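Local structure of transketolase (Campylobacter jejuni, 3L84) at residues G125-A130 / H170-F175. The protein belongs to the transketolase family of thiamine diphosphate-binding proteins and pairs two such alpha/beta domains with a C-terminal domain. Residues are numbered along the deposited sequence; the frame is centred on the assembly and turned at random.
Sequences GFAMAA and HKLDNF
Asn174 donates through ND2 to the backbone O of Ala127, 3.1 Å away, in a nearly straight bond (167°). The carbonyl oxygen lies close to the plane of the Asn174 amide. The other branch of that amide, OD1, rests 3.4 Å from Ala127 CB. This OD1 is buried and has no polar partner in the model. ND2 also touches Ala130 CB one helical turn on. Leu172 CD1 packs against the helix, 3.8 Å from Ala127 CB and 3.7 Å from Met128 CG; its other branch, CD2, is the one nearer Ala127 O, at 4.1 Å. Ala127 CB also meets Phe175 CB at 4.0 Å. Met128 is selenomethionine. Its chain bends at the last torsion (chi3 69°), which sets CE over one face of the His170 ring, off centre and nearest CD2 at 4.0 Å. This is a CH-pi contact. The two segments belong to the parallel alpha/beta fold of the thiamine diphosphate-binding domain. Helix 118-137 here packs on the loop that links helix 158-169 to strand 175-181. A Schellman motif with Lys171 at positive phi ends helix 158-169, and Leu172 follows in an inverse gamma turn. Farther out, Asp173 forms a salt bridge with Lys131, and Phe379 meets the His170 ring edge-to-face.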
loop_
_atom_site.group_PDB
_atom_site.type_symbol
_atom_site.label_atom_id
_atom_site.label_comp_id
_atom_site.label_asym_id
_atom_site.label_seq_id
_atom_site.Cartn_x
_atom_site.Cartn_y
_atom_site.Cartn_z
ATOM N N GLY A 125 -2.219 13.684 -12.145
ATOM C CA GLY A 125 -3.012 14.563 -11.331
ATOM C C GLY A 125 -2.867 16.053 -11.675
ATOM O O GLY A 125 -3.854 16.779 -11.693
ATOM N N PHE A 126 -1.649 16.496 -11.952
ATOM C CA PHE A 126 -1.470 17.885 -12.412
ATOM C C PHE A 126 -2.217 18.131 -13.712
ATOM O O PHE A 126 -2.738 19.213 -13.887
ATOM C CB PHE A 126 0.019 18.214 -12.588
ATOM C CG PHE A 126 0.774 18.479 -11.314
ATOM C CD1 PHE A 126 0.356 19.397 -10.402
ATOM C CD2 PHE A 126 1.957 17.802 -11.071
ATOM C CE1 PHE A 126 1.079 19.662 -9.204
ATOM C CE2 PHE A 126 2.674 18.038 -9.883
ATOM C CZ PHE A 126 2.244 18.979 -8.967
ATOM N N ALA A 127 -2.276 17.150 -14.604
ATOM C CA ALA A 127 -2.957 17.277 -15.884
ATOM C C ALA A 127 -4.499 17.324 -15.658
ATOM O O ALA A 127 -5.189 18.131 -16.292
ATOM C CB ALA A 127 -2.544 16.168 -16.812
HETATM N N MSE A 128 -5.005 16.499 -14.738
HETATM C CA MSE A 128 -6.439 16.569 -14.403
HETATM C C MSE A 128 -6.770 17.894 -13.740
HETATM O O MSE A 128 -7.806 18.515 -14.015
HETATM C CB MSE A 128 -6.815 15.433 -13.478
HETATM C CG MSE A 128 -6.788 14.060 -14.152
HETATM SE SE MSE A 128 -7.369 12.567 -13.106
HETATM C CE MSE A 128 -9.259 13.007 -12.999
ATOM N N ALA A 129 -5.927 18.305 -12.796
ATOM C CA ALA A 129 -6.092 19.590 -12.100
ATOM C C ALA A 129 -6.107 20.745 -13.093
ATOM O O ALA A 129 -6.955 21.613 -13.024
ATOM C CB ALA A 129 -5.012 19.795 -11.044
ATOM N N ALA A 130 -5.230 20.698 -14.084
ATOM C CA ALA A 130 -5.173 21.730 -15.102
ATOM C C ALA A 130 -6.459 21.716 -15.942
ATOM O O ALA A 130 -6.983 22.777 -16.283
ATOM C CB ALA A 130 -3.967 21.501 -15.998
ATOM N N HIS A 170 -9.735 10.451 -19.500
ATOM C CA HIS A 170 -10.010 11.871 -19.448
ATOM C C HIS A 170 -9.367 12.666 -20.566
ATOM O O HIS A 170 -9.442 13.902 -20.542
ATOM C CB HIS A 170 -9.694 12.417 -18.055
ATOM C CG HIS A 170 -10.654 11.917 -17.039
ATOM N ND1 HIS A 170 -11.935 12.413 -16.943
ATOM C CD2 HIS A 170 -10.574 10.896 -16.154
ATOM C CE1 HIS A 170 -12.590 11.738 -16.006
ATOM N NE2 HIS A 170 -11.776 10.833 -15.501
ATOM N N LYS A 171 -8.781 11.964 -21.528
ATOM C CA LYS A 171 -8.273 12.587 -22.752
ATOM C C LYS A 171 -7.359 13.738 -22.372
ATOM O O LYS A 171 -7.519 14.894 -22.797
ATOM C CB LYS A 171 -9.430 13.058 -23.631
ATOM C CG LYS A 171 -10.312 11.914 -24.109
ATOM C CD LYS A 171 -11.465 12.451 -24.985
ATOM C CE LYS A 171 -12.149 11.344 -25.805
ATOM N NZ LYS A 171 -12.340 10.057 -25.115
ATOM N N LEU A 172 -6.360 13.410 -21.563
ATOM C CA LEU A 172 -5.438 14.428 -21.045
ATOM C C LEU A 172 -4.362 14.783 -22.079
ATOM O O LEU A 172 -3.189 14.358 -21.985
ATOM C CB LEU A 172 -4.798 13.978 -19.741
ATOM C CG LEU A 172 -5.766 13.692 -18.593
ATOM C CD1 LEU A 172 -5.022 13.288 -17.309
ATOM C CD2 LEU A 172 -6.696 14.905 -18.307
ATOM N N ASP A 173 -4.761 15.625 -23.029
ATOM C CA ASP A 173 -3.910 16.053 -24.127
ATOM C C ASP A 173 -3.011 17.235 -23.780
ATOM O O ASP A 173 -2.488 17.941 -24.633
ATOM C CB ASP A 173 -4.774 16.369 -25.360
ATOM C CG ASP A 173 -5.755 17.501 -25.114
ATOM O OD1 ASP A 173 -5.733 18.164 -24.055
ATOM O OD2 ASP A 173 -6.544 17.795 -26.054
ATOM N N ASN A 174 -2.844 17.414 -22.479
ATOM C CA ASN A 174 -1.864 18.298 -21.877
ATOM C C ASN A 174 -0.728 17.554 -21.194
ATOM O O ASN A 174 0.168 18.181 -20.630
ATOM C CB ASN A 174 -2.555 19.269 -20.901
ATOM C CG ASN A 174 -3.351 18.579 -19.799
ATOM O OD1 ASN A 174 -3.542 17.366 -19.807
ATOM N ND2 ASN A 174 -3.858 19.390 -18.846
ATOM N N PHE A 175 -0.741 16.233 -21.267
ATOM C CA PHE A 175 0.201 15.379 -20.529
ATOM C C PHE A 175 1.181 14.709 -21.482
ATOM O O PHE A 175 0.776 14.003 -22.414
ATOM C CB PHE A 175 -0.598 14.306 -19.779
ATOM C CG PHE A 175 0.211 13.297 -19.009
ATOM C CD1 PHE A 175 1.286 13.687 -18.231
ATOM C CD2 PHE A 175 -0.089 11.971 -19.082
ATOM C CE1 PHE A 175 2.013 12.749 -17.492
ATOM C CE2 PHE A 175 0.628 11.036 -18.344
ATOM C CZ PHE A 175 1.673 11.422 -17.546
#